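Local structure of aminoacyltransferase FemA (1LRZ) at residues P62-F67 with A407-L412; H100-L105 with K399-P404; Q114-D119 with A388-Y393; S159-K164 with Y361-V366. The protein catalyses the addition of glycines 2 and 3 to the pentaglycine interpeptide bridge of Staphylococcus aureus peptidoglycan, using glycyl-tRNA as donor. All coordinates share one frame; numbering follows the deposited sequence.

Contact 1. Residues P62-F67 with A407-L412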
# COMPACT_ATOMS: atom_id res chain seq x y z
N PRO A 62 0.56 10.41 27.82
CA PRO A 62 0.45 10.30 29.28
C PRO A 62 -0.45 9.16 29.73
O PRO A 62 -1.53 8.95 29.18
CB PRO A 62 -0.08 11.68 29.70
CG PRO A 62 -0.83 12.14 28.49
CD PRO A 62 0.07 11.72 27.35
N VAL A 63 0.02 8.40 30.72
CA VAL A 63 -0.74 7.30 31.29
C VAL A 63 -0.46 7.23 32.78
O VAL A 63 0.63 7.60 33.24
CB VAL A 63 -0.37 5.92 30.66
CG1 VAL A 63 -0.73 5.91 29.18
CG2 VAL A 63 1.13 5.64 30.86
N MET A 64 -1.45 6.76 33.54
CA MET A 64 -1.33 6.64 34.98
C MET A 64 -0.82 7.91 35.68
O MET A 64 0.10 7.87 36.52
CB MET A 64 -0.45 5.43 35.32
CG MET A 64 -1.04 4.10 34.79
SD MET A 64 -2.69 3.68 35.49
CE MET A 64 -2.16 2.97 36.99
N LYS A 65 -1.41 9.05 35.31
CA LYS A 65 -1.12 10.35 35.91
C LYS A 65 0.19 11.06 35.60
O LYS A 65 0.20 12.16 35.05
CB LYS A 65 -1.25 10.26 37.44
CG LYS A 65 -2.45 9.46 37.93
CD LYS A 65 -3.75 10.08 37.51
CE LYS A 65 -4.91 9.38 38.20
NZ LYS A 65 -6.23 9.93 37.79
N VAL A 66 1.30 10.44 35.99
CA VAL A 66 2.60 11.07 35.79
C VAL A 66 3.52 10.32 34.84
O VAL A 66 4.62 10.79 34.56
CB VAL A 66 3.37 11.23 37.12
CG1 VAL A 66 2.69 12.24 38.01
CG2 VAL A 66 3.48 9.86 37.82
N PHE A 67 3.08 9.17 34.34
CA PHE A 67 3.93 8.39 33.45
C PHE A 67 3.60 8.55 31.97
O PHE A 67 2.72 9.33 31.59
CB PHE A 67 3.85 6.91 33.83
CG PHE A 67 4.37 6.62 35.21
CD1 PHE A 67 3.50 6.61 36.30
CD2 PHE A 67 5.72 6.38 35.42
CE1 PHE A 67 3.98 6.37 37.59
CE2 PHE A 67 6.22 6.15 36.71
CZ PHE A 67 5.34 6.14 37.80
N ALA A 407 1.20 -3.11 36.18
CA ALA A 407 0.25 -4.17 36.54
C ALA A 407 -1.12 -3.54 36.84
O ALA A 407 -2.16 -4.04 36.40
CB ALA A 407 0.75 -4.95 37.75
N ALA A 408 -1.12 -2.44 37.59
CA ALA A 408 -2.37 -1.77 37.92
C ALA A 408 -3.02 -1.23 36.64
O ALA A 408 -4.23 -1.32 36.46
CB ALA A 408 -2.11 -0.62 38.90
N TYR A 409 -2.18 -0.70 35.76
CA TYR A 409 -2.63 -0.13 34.49
C TYR A 409 -3.34 -1.15 33.61
O TYR A 409 -4.38 -0.85 33.00
CB TYR A 409 -1.44 0.44 33.72
CG TYR A 409 -1.79 0.91 32.33
CD1 TYR A 409 -2.56 2.06 32.14
CD2 TYR A 409 -1.37 0.19 31.21
CE1 TYR A 409 -2.88 2.50 30.85
CE2 TYR A 409 -1.69 0.62 29.92
CZ TYR A 409 -2.45 1.77 29.75
OH TYR A 409 -2.76 2.20 28.48
N THR A 410 -2.78 -2.35 33.53
CA THR A 410 -3.36 -3.41 32.70
C THR A 410 -4.65 -3.93 33.31
O THR A 410 -5.58 -4.31 32.59
CB THR A 410 -2.37 -4.57 32.51
OG1 THR A 410 -1.90 -5.02 33.78
CG2 THR A 410 -1.18 -4.14 31.68
N ALA A 411 -4.71 -3.93 34.64
CA ALA A 411 -5.89 -4.40 35.35
C ALA A 411 -7.10 -3.54 35.00
O ALA A 411 -8.24 -4.00 35.07
CB ALA A 411 -5.64 -4.35 36.85
N LEU A 412 -6.85 -2.28 34.64
CA LEU A 412 -7.92 -1.36 34.27
C LEU A 412 -8.47 -1.74 32.89
O LEU A 412 -9.70 -1.66 32.74
CB LEU A 412 -7.41 0.08 34.23
CG LEU A 412 -7.20 0.80 35.57
CD1 LEU A 412 -6.47 2.12 35.33
CD2 LEU A 412 -8.54 1.04 36.25

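Contact 2. Residues H100-L105 with K399-P404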
# COMPACT_ATOMS: atom_id res chain seq x y z
N HIS A 100 12.36 9.84 30.77
CA HIS A 100 11.14 10.57 30.48
C HIS A 100 9.88 9.99 31.09
O HIS A 100 8.81 10.05 30.50
CB HIS A 100 11.00 10.72 28.97
CG HIS A 100 12.11 11.49 28.33
ND1 HIS A 100 12.13 12.87 28.28
CD2 HIS A 100 13.25 11.07 27.72
CE1 HIS A 100 13.23 13.27 27.67
NE2 HIS A 100 13.93 12.20 27.32
N ARG A 101 10.04 9.43 32.29
CA ARG A 101 8.93 8.87 33.06
C ARG A 101 8.10 7.84 32.30
O ARG A 101 6.86 7.83 32.37
CB ARG A 101 8.03 10.02 33.56
CG ARG A 101 8.78 11.07 34.40
CD ARG A 101 7.88 12.19 34.97
NE ARG A 101 8.65 13.02 35.90
CZ ARG A 101 8.12 13.93 36.72
NH1 ARG A 101 8.92 14.64 37.52
NH2 ARG A 101 6.81 14.14 36.74
N CYS A 102 8.78 6.97 31.57
CA CYS A 102 8.08 5.95 30.82
C CYS A 102 7.53 4.89 31.76
O CYS A 102 8.21 4.49 32.71
CB CYS A 102 9.04 5.31 29.81
SG CYS A 102 8.30 3.96 28.87
N LEU A 103 6.30 4.46 31.51
CA LEU A 103 5.68 3.40 32.29
C LEU A 103 5.99 2.08 31.59
O LEU A 103 6.30 1.08 32.24
CB LEU A 103 4.16 3.59 32.36
CG LEU A 103 3.41 2.40 32.97
CD1 LEU A 103 3.95 2.10 34.37
CD2 LEU A 103 1.92 2.72 33.03
N TYR A 104 5.85 2.07 30.27
CA TYR A 104 6.17 0.90 29.46
C TYR A 104 6.48 1.32 28.03
O TYR A 104 5.91 2.29 27.52
CB TYR A 104 5.04 -0.15 29.49
CG TYR A 104 3.76 0.20 28.76
CD1 TYR A 104 3.41 -0.44 27.58
CD2 TYR A 104 2.88 1.12 29.30
CE1 TYR A 104 2.18 -0.18 26.95
CE2 TYR A 104 1.65 1.40 28.69
CZ TYR A 104 1.31 0.74 27.52
OH TYR A 104 0.10 1.02 26.93
N LEU A 105 7.43 0.61 27.42
CA LEU A 105 7.89 0.88 26.07
C LEU A 105 7.40 -0.22 25.13
O LEU A 105 7.65 -1.41 25.35
CB LEU A 105 9.42 0.94 26.06
CG LEU A 105 10.16 0.93 24.72
CD1 LEU A 105 9.71 2.10 23.85
CD2 LEU A 105 11.66 0.99 24.99
N LYS A 399 8.17 -3.59 27.05
CA LYS A 399 9.08 -3.62 28.18
C LYS A 399 8.51 -2.73 29.27
O LYS A 399 8.51 -1.50 29.15
CB LYS A 399 10.48 -3.14 27.82
CG LYS A 399 11.39 -3.15 29.05
CD LYS A 399 12.80 -2.71 28.75
CE LYS A 399 13.67 -2.89 29.98
NZ LYS A 399 15.09 -2.63 29.67
N PRO A 400 7.97 -3.33 30.33
CA PRO A 400 7.41 -2.56 31.44
C PRO A 400 8.56 -1.88 32.17
O PRO A 400 9.55 -2.55 32.48
CB PRO A 400 6.75 -3.63 32.31
CG PRO A 400 6.47 -4.75 31.36
CD PRO A 400 7.72 -4.77 30.51
N ILE A 401 8.45 -0.58 32.44
CA ILE A 401 9.51 0.13 33.16
C ILE A 401 9.25 0.11 34.67
O ILE A 401 10.17 -0.07 35.47
CB ILE A 401 9.65 1.57 32.67
CG1 ILE A 401 9.98 1.58 31.17
CG2 ILE A 401 10.74 2.29 33.47
CD1 ILE A 401 11.27 0.86 30.83
N ASN A 402 7.99 0.32 35.06
CA ASN A 402 7.59 0.27 36.47
C ASN A 402 6.52 -0.83 36.54
O ASN A 402 5.32 -0.58 36.35
CB ASN A 402 7.00 1.60 36.93
CG ASN A 402 6.72 1.62 38.42
OD1 ASN A 402 6.21 0.65 38.98
ND2 ASN A 402 7.06 2.73 39.07
N LYS A 403 6.97 -2.05 36.83
CA LYS A 403 6.09 -3.21 36.84
C LYS A 403 4.83 -3.16 37.69
O LYS A 403 3.76 -3.49 37.20
CB LYS A 403 6.90 -4.47 37.16
CG LYS A 403 7.91 -4.79 36.04
CD LYS A 403 8.65 -6.11 36.29
CE LYS A 403 9.74 -6.34 35.25
NZ LYS A 403 10.46 -7.63 35.46
N PRO A 404 4.94 -2.75 38.96
CA PRO A 404 3.71 -2.69 39.76
C PRO A 404 2.68 -1.72 39.18
O PRO A 404 1.49 -2.05 39.05
CB PRO A 404 4.21 -2.25 41.13
CG PRO A 404 5.58 -2.85 41.20
CD PRO A 404 6.13 -2.58 39.81

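Contact 3. Residues Q114-D119 with A388-Y393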
# COMPACT_ATOMS: atom_id res chain seq x y z
N GLN A 114 9.08 -14.53 8.92
CA GLN A 114 8.88 -15.64 7.99
C GLN A 114 8.27 -15.17 6.67
O GLN A 114 7.64 -14.11 6.62
CB GLN A 114 7.93 -16.69 8.60
CG GLN A 114 8.35 -17.29 9.91
CD GLN A 114 7.42 -18.40 10.36
OE1 GLN A 114 7.86 -19.51 10.65
NE2 GLN A 114 6.11 -18.10 10.43
N TYR A 115 8.44 -15.97 5.62
CA TYR A 115 7.87 -15.70 4.30
C TYR A 115 6.86 -16.82 4.06
O TYR A 115 7.14 -17.97 4.38
CB TYR A 115 8.94 -15.76 3.22
CG TYR A 115 10.04 -14.75 3.43
CD1 TYR A 115 11.34 -15.14 3.76
CD2 TYR A 115 9.77 -13.38 3.30
CE1 TYR A 115 12.35 -14.20 3.96
CE2 TYR A 115 10.77 -12.43 3.49
CZ TYR A 115 12.05 -12.84 3.82
OH TYR A 115 13.02 -11.90 4.00
N LEU A 116 5.71 -16.49 3.49
CA LEU A 116 4.68 -17.49 3.21
C LEU A 116 4.08 -17.23 1.83
O LEU A 116 4.37 -16.19 1.23
CB LEU A 116 3.55 -17.39 4.25
CG LEU A 116 3.94 -17.58 5.73
CD1 LEU A 116 4.30 -16.24 6.36
CD2 LEU A 116 2.79 -18.19 6.48
N ASN A 117 3.28 -18.16 1.33
CA ASN A 117 2.58 -17.93 0.07
C ASN A 117 1.17 -17.54 0.51
O ASN A 117 0.86 -17.57 1.70
CB ASN A 117 2.55 -19.17 -0.84
CG ASN A 117 1.91 -20.40 -0.18
OD1 ASN A 117 1.00 -20.29 0.64
ND2 ASN A 117 2.38 -21.58 -0.58
N HIS A 118 0.31 -17.17 -0.44
CA HIS A 118 -1.04 -16.76 -0.07
C HIS A 118 -1.99 -17.88 0.30
O HIS A 118 -3.19 -17.65 0.43
CB HIS A 118 -1.65 -15.89 -1.17
CG HIS A 118 -1.00 -14.55 -1.29
ND1 HIS A 118 0.34 -14.39 -1.57
CD2 HIS A 118 -1.52 -13.29 -1.20
CE1 HIS A 118 0.62 -13.10 -1.66
NE2 HIS A 118 -0.49 -12.41 -1.44
N ASP A 119 -1.46 -19.09 0.46
CA ASP A 119 -2.26 -20.24 0.86
C ASP A 119 -1.94 -20.50 2.33
O ASP A 119 -2.43 -21.46 2.92
CB ASP A 119 -1.90 -21.48 0.04
CG ASP A 119 -2.42 -21.41 -1.40
OD1 ASP A 119 -1.95 -22.21 -2.22
OD2 ASP A 119 -3.29 -20.57 -1.70
N ALA A 388 2.32 -11.69 -5.71
CA ALA A 388 2.94 -11.15 -4.51
C ALA A 388 3.26 -12.32 -3.59
O ALA A 388 2.82 -13.44 -3.85
CB ALA A 388 1.97 -10.20 -3.82
N GLU A 389 4.04 -12.08 -2.54
CA GLU A 389 4.33 -13.14 -1.58
C GLU A 389 3.94 -12.61 -0.20
O GLU A 389 3.73 -11.41 -0.06
CB GLU A 389 5.83 -13.52 -1.60
CG GLU A 389 6.70 -12.66 -0.73
CD GLU A 389 8.18 -13.04 -0.78
OE1 GLU A 389 8.52 -14.23 -0.57
OE2 GLU A 389 9.00 -12.13 -1.02
N ILE A 390 3.83 -13.47 0.81
CA ILE A 390 3.47 -12.97 2.14
C ILE A 390 4.70 -12.79 3.03
O ILE A 390 5.59 -13.65 3.07
CB ILE A 390 2.51 -13.93 2.89
CG1 ILE A 390 1.20 -14.11 2.11
CG2 ILE A 390 2.23 -13.38 4.29
CD1 ILE A 390 0.41 -12.83 1.89
N ILE A 391 4.77 -11.67 3.74
CA ILE A 391 5.87 -11.47 4.67
C ILE A 391 5.25 -11.34 6.06
O ILE A 391 4.36 -10.52 6.28
CB ILE A 391 6.70 -10.20 4.36
CG1 ILE A 391 7.34 -10.33 2.97
CG2 ILE A 391 7.81 -10.03 5.45
CD1 ILE A 391 8.15 -9.09 2.55
N GLU A 392 5.68 -12.21 6.97
CA GLU A 392 5.20 -12.17 8.35
C GLU A 392 6.30 -11.51 9.17
O GLU A 392 7.46 -11.93 9.10
CB GLU A 392 4.94 -13.58 8.88
CG GLU A 392 4.55 -13.60 10.37
CD GLU A 392 4.32 -15.01 10.90
OE1 GLU A 392 4.01 -15.17 12.11
OE2 GLU A 392 4.44 -15.97 10.10
N TYR A 393 5.94 -10.49 9.94
CA TYR A 393 6.91 -9.78 10.76
C TYR A 393 6.98 -10.32 12.19
O TYR A 393 6.10 -11.06 12.63
CB TYR A 393 6.59 -8.28 10.76
CG TYR A 393 6.57 -7.69 9.37
CD1 TYR A 393 5.36 -7.50 8.70
CD2 TYR A 393 7.75 -7.40 8.69
CE1 TYR A 393 5.32 -7.05 7.39
CE2 TYR A 393 7.73 -6.94 7.37
CZ TYR A 393 6.51 -6.77 6.72
OH TYR A 393 6.46 -6.30 5.43
O HOH W 1 7.04 -16.79 -0.41
O HOH W 2 2.06 -16.25 -2.66

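Contact 4. Residues S159-K164 with Y361-V366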
# COMPACT_ATOMS: atom_id res chain seq x y z
N SER A 159 1.27 -8.45 2.07
CA SER A 159 1.31 -9.15 0.77
C SER A 159 2.21 -8.20 -0.02
O SER A 159 1.84 -7.06 -0.29
CB SER A 159 -0.07 -9.19 0.13
OG SER A 159 0.06 -9.57 -1.23
N VAL A 160 3.39 -8.68 -0.41
CA VAL A 160 4.38 -7.83 -1.07
C VAL A 160 4.85 -8.33 -2.43
O VAL A 160 5.22 -9.49 -2.58
CB VAL A 160 5.61 -7.68 -0.14
CG1 VAL A 160 6.61 -6.69 -0.74
CG2 VAL A 160 5.15 -7.24 1.25
N LEU A 161 4.86 -7.42 -3.40
CA LEU A 161 5.29 -7.72 -4.77
C LEU A 161 6.69 -7.15 -5.00
O LEU A 161 6.90 -5.94 -4.95
CB LEU A 161 4.32 -7.11 -5.77
CG LEU A 161 4.62 -7.30 -7.27
CD1 LEU A 161 4.63 -8.79 -7.61
CD2 LEU A 161 3.55 -6.56 -8.08
N ASP A 162 7.64 -8.04 -5.27
CA ASP A 162 9.02 -7.63 -5.51
C ASP A 162 9.19 -7.15 -6.94
O ASP A 162 8.87 -7.87 -7.90
CB ASP A 162 9.96 -8.79 -5.21
CG ASP A 162 11.42 -8.44 -5.46
OD1 ASP A 162 11.75 -7.23 -5.57
OD2 ASP A 162 12.24 -9.37 -5.55
N LEU A 163 9.70 -5.93 -7.10
CA LEU A 163 9.88 -5.37 -8.44
C LEU A 163 11.35 -5.29 -8.87
O LEU A 163 11.65 -4.86 -9.99
CB LEU A 163 9.26 -3.97 -8.50
CG LEU A 163 7.77 -3.81 -8.14
CD1 LEU A 163 7.41 -2.33 -8.23
CD2 LEU A 163 6.89 -4.63 -9.07
N LYS A 164 12.26 -5.69 -7.99
CA LYS A 164 13.68 -5.63 -8.30
C LYS A 164 14.00 -6.35 -9.61
O LYS A 164 13.65 -7.52 -9.79
CB LYS A 164 14.51 -6.24 -7.16
CG LYS A 164 16.03 -6.09 -7.36
CD LYS A 164 16.42 -4.60 -7.38
CE LYS A 164 17.90 -4.38 -7.64
NZ LYS A 164 18.24 -2.94 -7.53
N TYR A 361 6.58 -3.19 -3.98
CA TYR A 361 5.20 -2.74 -4.05
C TYR A 361 4.45 -3.53 -2.97
O TYR A 361 4.26 -4.74 -3.09
CB TYR A 361 4.62 -3.02 -5.43
CG TYR A 361 3.26 -2.41 -5.65
CD1 TYR A 361 3.12 -1.07 -6.01
CD2 TYR A 361 2.10 -3.17 -5.48
CE1 TYR A 361 1.86 -0.50 -6.21
CE2 TYR A 361 0.84 -2.62 -5.67
CZ TYR A 361 0.72 -1.29 -6.03
OH TYR A 361 -0.53 -0.76 -6.22
N ASN A 362 4.03 -2.82 -1.93
CA ASN A 362 3.38 -3.43 -0.79
C ASN A 362 1.85 -3.35 -0.82
O ASN A 362 1.29 -2.28 -0.59
CB ASN A 362 3.91 -2.75 0.48
CG ASN A 362 3.80 -3.61 1.70
OD1 ASN A 362 2.94 -4.49 1.77
ND2 ASN A 362 4.66 -3.36 2.70
N PHE A 363 1.18 -4.47 -1.10
CA PHE A 363 -0.29 -4.51 -1.12
C PHE A 363 -0.76 -4.38 0.33
O PHE A 363 -1.96 -4.28 0.62
CB PHE A 363 -0.80 -5.83 -1.72
CG PHE A 363 -0.73 -5.86 -3.22
CD1 PHE A 363 0.30 -6.54 -3.88
CD2 PHE A 363 -1.70 -5.20 -3.99
CE1 PHE A 363 0.37 -6.56 -5.28
CE2 PHE A 363 -1.63 -5.22 -5.40
CZ PHE A 363 -0.60 -5.90 -6.04
N TYR A 364 0.21 -4.40 1.23
CA TYR A 364 0.00 -4.25 2.66
C TYR A 364 -0.76 -5.36 3.41
O TYR A 364 -0.67 -6.54 3.07
CB TYR A 364 -0.61 -2.87 2.97
CG TYR A 364 0.00 -2.19 4.19
CD1 TYR A 364 1.40 -2.11 4.34
CD2 TYR A 364 -0.80 -1.63 5.19
CE1 TYR A 364 1.97 -1.49 5.44
CE2 TYR A 364 -0.22 -1.00 6.31
CZ TYR A 364 1.16 -0.94 6.42
OH TYR A 364 1.75 -0.32 7.50
N GLY A 365 -1.51 -4.96 4.43
CA GLY A 365 -2.18 -5.90 5.31
C GLY A 365 -3.10 -7.03 4.90
O GLY A 365 -4.00 -6.85 4.08
N VAL A 366 -2.84 -8.22 5.45
CA VAL A 366 -3.72 -9.38 5.26
C VAL A 366 -3.86 -9.95 6.68
O VAL A 366 -2.94 -9.80 7.50
CB VAL A 366 -3.17 -10.45 4.27
CG1 VAL A 366 -2.94 -9.82 2.89
CG2 VAL A 366 -1.90 -11.08 4.81

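Contact 1. Residues P62-F67 with A407-L412
Ala408 meets Met64 methyl to methyl, its CB lying 4.1 Å from CE of the thioether; so small a side chain lets the sulfur chain come close to the helix backbone. One residue on, Tyr409 carries most of the helix's share of the contact. Its CG is anti to the backbone N (chi1 174°), and the ring that follows takes Met64 SD at its edge, nearly in the ring plane, with SD 5.1 Å from the ring centroid. This is a Met-aromatic contact. CG and SD of Met64 both lie 3.7 Å from Tyr409 CD1, while CB of Val63 approaches Tyr409 CE1 at 4.2 Å. Val63 and Met64 open the tight turn of the beta-hairpin that joins strands 52-63 and 67-78, where Val63 N donates to Phe67 O over 3.0 Å; helix 403-411 thus rests on the hairpin's end. Bent at chi2 and chi3, the flexible, unbranched Met64 chain crosses the Tyr409 side chain at a slant, with CE near the Tyr409 backbone N. Thr410 turns OG1 back to Ala407 O, 2.8 Å away, so its hydroxyl is bonded within the helix. Leu412 then closes the row, its CD1 branch reaching Met64 SD at 4.1 Å. Leu103 of strand 102-107 touches Val63, Met64 and Tyr409 alike.

Contact 2. Residues H100-L105 with K399-P404
The ring of Tyr104 turns away from Pro400; Tyr104 meets the partner strand through CB, 3.9 Å from Pro400 CA, and through CA, whose C-H contacts Lys399 O. With chi1 at 70°, CG sits between the backbone N and the carbonyl carbon, and the ring beyond it stacks with Tyr69 and meets Tyr406 with the planes at about 45°. The Pro400 ring, on the same side of the sheet, also touches Tyr406. The pairing is antiparallel: Leu105 N donates to Lys399 O (2.9 Å) and Lys399 N returns the bond to Leu105 O (2.8 Å), the latter in the carbonyl plane. Proline suits position 400, a non-hydrogen-bonded site needing no N-H toward strand 102-107. Beyond it the strand ends, and Leu103 O takes Ile401 N at 2.7 Å from above its carbonyl plane. Ile401 drives its branched CB against Cys102 O at 3.3 Å, while CG1 lies 3.7 Å from Cys102 SG, a small, polarisable partner. Asn402 is the N-cap of helix 403-411, its OD1 accepting from Val405 N. The extended Lys399 chain carries NZ to Leu138 O. Leu105 and Lys399 thus satisfy each other, Leu103 and Tyr104 also bond strand 67-78, and the Leu103 carbonyl, with one strong bond and a weak one from Asn402 N, probably steadies the turn into the helix.

Contact 3. Residues Q114-D119 with A388-Y393
Two antiparallel strands of the nine-stranded mixed sheet meet here, 114-116 beside 389-393, with axes 4.7 Å apart at their closest. Gln114 pairs with Glu392 and Leu116 with Ile390, each through two backbone hydrogen bonds; Tyr115 lies between them opposite Ile391, as a non-hydrogen-bonded pair. On the Gln114 side of the sheet the side chains of Gln114 and Glu392 lie side by side, pointing the same way, with their end planes 72° apart. NE2 of Gln114 donates to Glu392 OE2 over 2.7 Å; the acceptor lies in the amide plane, but the donor stands above the carboxylate plane. Both chains are extended beyond CG, and being of equal length they bring their ends together. Glu392 OE1 is held separately by a salt bridge to Arg156, so both carboxylate oxygens are engaged. Next along this face, Leu116 packs CD1 on Glu392 CB (3.7 Å) and CB on Ile390 CB (3.9 Å). On the other face Tyr115 offers its ring edge, CD2, to CG1 of Ile391 at 3.9 Å. Past the strand end, Asn117 forms an Asx turn, OD1 accepting from Asp119 N, and His118 swings back over the partner strand. Ile390 CD1 sits above the centre of its imidazole, 3.5 Å from the centroid, a CH-pi contact that suits a slim delta methyl. Water 2 bridges His118 ND1 and Ala388 O; water 1 donates to both Leu116 O and Glu389 OE1. His118 NE2 is hydrogen-bonded to Ser159 OG. Strand 122-125 flanks 112-116 on its outer side, strand 157-162 lies beyond 389-393, and helix 377-384 packs on His118.

Contact 4. Residues S159-K164 with Y361-V366
Phe363 meets Ser159 first through its CB, only 3.2 Å from the Ser159 carbonyl oxygen. CG is anti to the carbonyl carbon (chi1 -78°), and from there CD1 passes Ser159 OG at 4.0 Å, an atom already hydrogen-bonded to His118. Farther out, CE1 comes to 4.0 Å from Leu161 CB. Ser159 O stays at the edge of the ring, near its plane, whereas one face receives Tyr361 CE2, 3.5 Å above the plane and offset toward the rim. The flat ring suits the place, offering an edge to Ser159 O and a face to Tyr361. The two strands are antiparallel. Leu161 N donates to Tyr361 O, and Tyr361 N returns to Leu161 O in the carbonyl plane. Farther along, Phe363 and Tyr364 both face Ser159, a classic beta bulge: Phe363 N reaches Ser159 O nearly along the C=O axis, and Ser159 N donates to Tyr364 O at 2.9 Å. On the face away from Leu161 and Tyr361, Val160 brings CG2 to 3.6 Å from Asn362 OD1; the Asn362 ND2 end is bonded to Glu324. Leu163 sets CD1 on Tyr361 CB, 4.0 Å away, and the phenol beyond leads off to hydrogen-bond Gln346. Tyr364 OH likewise bonds His22. Strand 389-393 borders 157-162 on one side and strand 325-332 borders 360-365 on the other; helix 341-355 covers Tyr361, Phe363 and Leu163, while helix 377-384 packs against Ser159 and Val366.

Contacts 1 and 2 lie at one end of the molecule, with centres 9 Å apart, and share helix 403-411 and the seven-stranded sheet; contacts 3 and 4, 10 Å apart, occupy neighbouring strands of the nine-stranded sheet. Contact 4 is fully buried near the centre of the chain, contacts 2 and 3 are partly buried, and contact 1 is a surface contact. The chemistry follows: contact 1 has no hydrogen bond across it, whereas the others are laced by strand pairing. Contact 3 adds a buried carboxylate and waters. It joins contact 4 where Glu389 O probably accepts from Val160 N. About 16 Å separates the nearest atoms of contacts 2 and 3.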